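Local coordinates for protein epsin 1 (Danio rerio, PDB 5LP0) that probably binds membranes rich in phosphatidylinositol 4,5-bisphosphate through its ENTH domain, bending them and promoting clathrin-coated invaginations in receptor-mediated endocytosis, at residues L52-H55 against R60-Y63. Sequence-based numbering, arbitrary orientation.
Sequences LNDH and RHVY
Asp54 and His61 join the loop that follows helix 38-51 to the first turn of helix 59-75, closing a helix-loop-helix hairpin of the all-helical ENTH domain. Their link is a His-carboxylate hydrogen bond: ND1 of His61 donates to OD1 of Asp54 over 2.6 Å, with an N-H...O angle of 159°. OD1 lies near the imidazole plane, at the ring edge, but accepts the N-H on its anti side, somewhat out of the carboxylate plane, the two flat groups being turned 44° apart. The bond should limit rotation of the ring and hold the hydrogen on ND1. With CG beside the backbone N (chi1 -76°), the imidazole reaches the loop while also touching Asn18; by similarity, His61, Asn18 and the nearby Arg51 belong to the site for the phosphoinositide, so Asp54 probably acts as a second-shell residue orienting the histidine. A leucine in place of His61 would probably leave the Asp54 carboxylate without its N-H partner and the loop less firmly tied to the helix.

Van der Waals contacts make up the rest of the interface, where Leu52 and Val62 are buried. The backbones come close here, CA of Leu52 standing 4.4 Å from CA of Val62. Leu52 brings CD2 to 3.6 Å from the carbonyl O of Val62 and, more loosely, lies near CG1 of Val62. Leu94 touches both side chains, and Val111 of helix 108-122 also packs on Val62. The other methyl of the valine, CG2, turns to the loop backbone and meets the carbonyl O of Asp54 at 3.2 Å.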
loop_
_atom_site.group_PDB
_atom_site.type_symbol
_atom_site.label_atom_id
_atom_site.label_comp_id
_atom_site.label_asym_id
_atom_site.label_seq_id
_atom_site.Cartn_x
_atom_site.Cartn_y
_atom_site.Cartn_z
ATOM N N LEU A 52 -3.920 0.255 -6.658
ATOM C CA LEU A 52 -5.122 0.574 -5.902
ATOM C C LEU A 52 -6.327 0.896 -6.796
ATOM O O LEU A 52 -7.456 0.974 -6.302
ATOM C CB LEU A 52 -4.859 1.766 -4.968
ATOM C CG LEU A 52 -4.011 1.474 -3.725
ATOM C CD1 LEU A 52 -3.666 2.771 -3.029
ATOM C CD2 LEU A 52 -4.696 0.523 -2.734
ATOM N N ASN A 53 -6.075 1.054 -8.092
ATOM C CA ASN A 53 -7.098 1.417 -9.075
ATOM C C ASN A 53 -7.397 0.270 -10.055
ATOM O O ASN A 53 -8.048 0.480 -11.079
ATOM C CB ASN A 53 -6.586 2.644 -9.855
ATOM C CG ASN A 53 -7.668 3.350 -10.649
ATOM O OD1 ASN A 53 -8.830 3.425 -10.231
ATOM N ND2 ASN A 53 -7.286 3.886 -11.801
ATOM N N ASP A 54 -6.941 -0.934 -9.733
ATOM C CA ASP A 54 -7.326 -2.154 -10.458
ATOM C C ASP A 54 -8.670 -2.691 -9.951
ATOM O O ASP A 54 -9.216 -2.198 -8.952
ATOM C CB ASP A 54 -6.211 -3.197 -10.342
ATOM C CG ASP A 54 -5.037 -2.905 -11.270
ATOM O OD1 ASP A 54 -3.959 -3.502 -11.054
ATOM O OD2 ASP A 54 -5.197 -2.103 -12.214
ATOM N N HIS A 55 -9.215 -3.694 -10.646
ATOM C CA HIS A 55 -10.552 -4.171 -10.368
ATOM C C HIS A 55 -10.664 -5.649 -10.670
ATOM O O HIS A 55 -9.783 -6.270 -11.265
ATOM C CB HIS A 55 -11.550 -3.419 -11.250
ATOM C CG HIS A 55 -11.522 -1.936 -11.066
ATOM N ND1 HIS A 55 -12.219 -1.296 -10.064
ATOM C CD2 HIS A 55 -10.869 -0.965 -11.750
ATOM C CE1 HIS A 55 -11.996 0.005 -10.136
ATOM N NE2 HIS A 55 -11.186 0.231 -11.152
ATOM N N ARG A 60 -6.686 -8.604 -5.823
ATOM C CA ARG A 60 -5.617 -8.778 -4.844
ATOM C C ARG A 60 -4.537 -7.691 -5.036
ATOM O O ARG A 60 -3.836 -7.356 -4.095
ATOM C CB ARG A 60 -4.987 -10.166 -4.906
ATOM C CG ARG A 60 -4.437 -10.569 -3.548
ATOM C CD ARG A 60 -3.660 -11.867 -3.606
ATOM N NE ARG A 60 -4.468 -12.943 -4.171
ATOM C CZ ARG A 60 -5.227 -13.769 -3.462
ATOM N NH1 ARG A 60 -5.298 -13.659 -2.141
ATOM N NH2 ARG A 60 -5.923 -14.716 -4.085
ATOM N N HIS A 61 -4.424 -7.123 -6.235
ATOM C CA HIS A 61 -3.560 -5.958 -6.447
ATOM C C HIS A 61 -3.993 -4.877 -5.491
ATOM O O HIS A 61 -3.158 -4.214 -4.883
ATOM C CB HIS A 61 -3.710 -5.389 -7.866
ATOM C CG HIS A 61 -3.031 -6.191 -8.931
ATOM N ND1 HIS A 61 -3.111 -5.852 -10.265
ATOM C CD2 HIS A 61 -2.278 -7.315 -8.867
ATOM C CE1 HIS A 61 -2.420 -6.726 -10.979
ATOM N NE2 HIS A 61 -1.888 -7.607 -10.156
ATOM N N VAL A 62 -5.302 -4.689 -5.359
ATOM C CA VAL A 62 -5.835 -3.578 -4.571
ATOM C C VAL A 62 -5.640 -3.885 -3.089
ATOM O O VAL A 62 -5.165 -3.052 -2.307
ATOM C CB VAL A 62 -7.362 -3.382 -4.848
ATOM C CG1 VAL A 62 -7.913 -2.196 -4.040
ATOM C CG2 VAL A 62 -7.644 -3.179 -6.331
ATOM N N TYR A 63 -5.980 -5.104 -2.689
ATOM C CA TYR A 63 -5.832 -5.516 -1.294
ATOM C C TYR A 63 -4.370 -5.412 -0.833
ATOM O O TYR A 63 -4.069 -4.777 0.187
ATOM C CB TYR A 63 -6.349 -6.943 -1.158
ATOM C CG TYR A 63 -6.397 -7.458 0.256
ATOM C CD1 TYR A 63 -7.403 -7.070 1.125
ATOM C CD2 TYR A 63 -5.432 -8.346 0.719
ATOM C CE1 TYR A 63 -7.458 -7.555 2.416
ATOM C CE2 TYR A 63 -5.476 -8.826 2.005
ATOM C CZ TYR A 63 -6.490 -8.426 2.850
ATOM O OH TYR A 63 -6.531 -8.922 4.136
#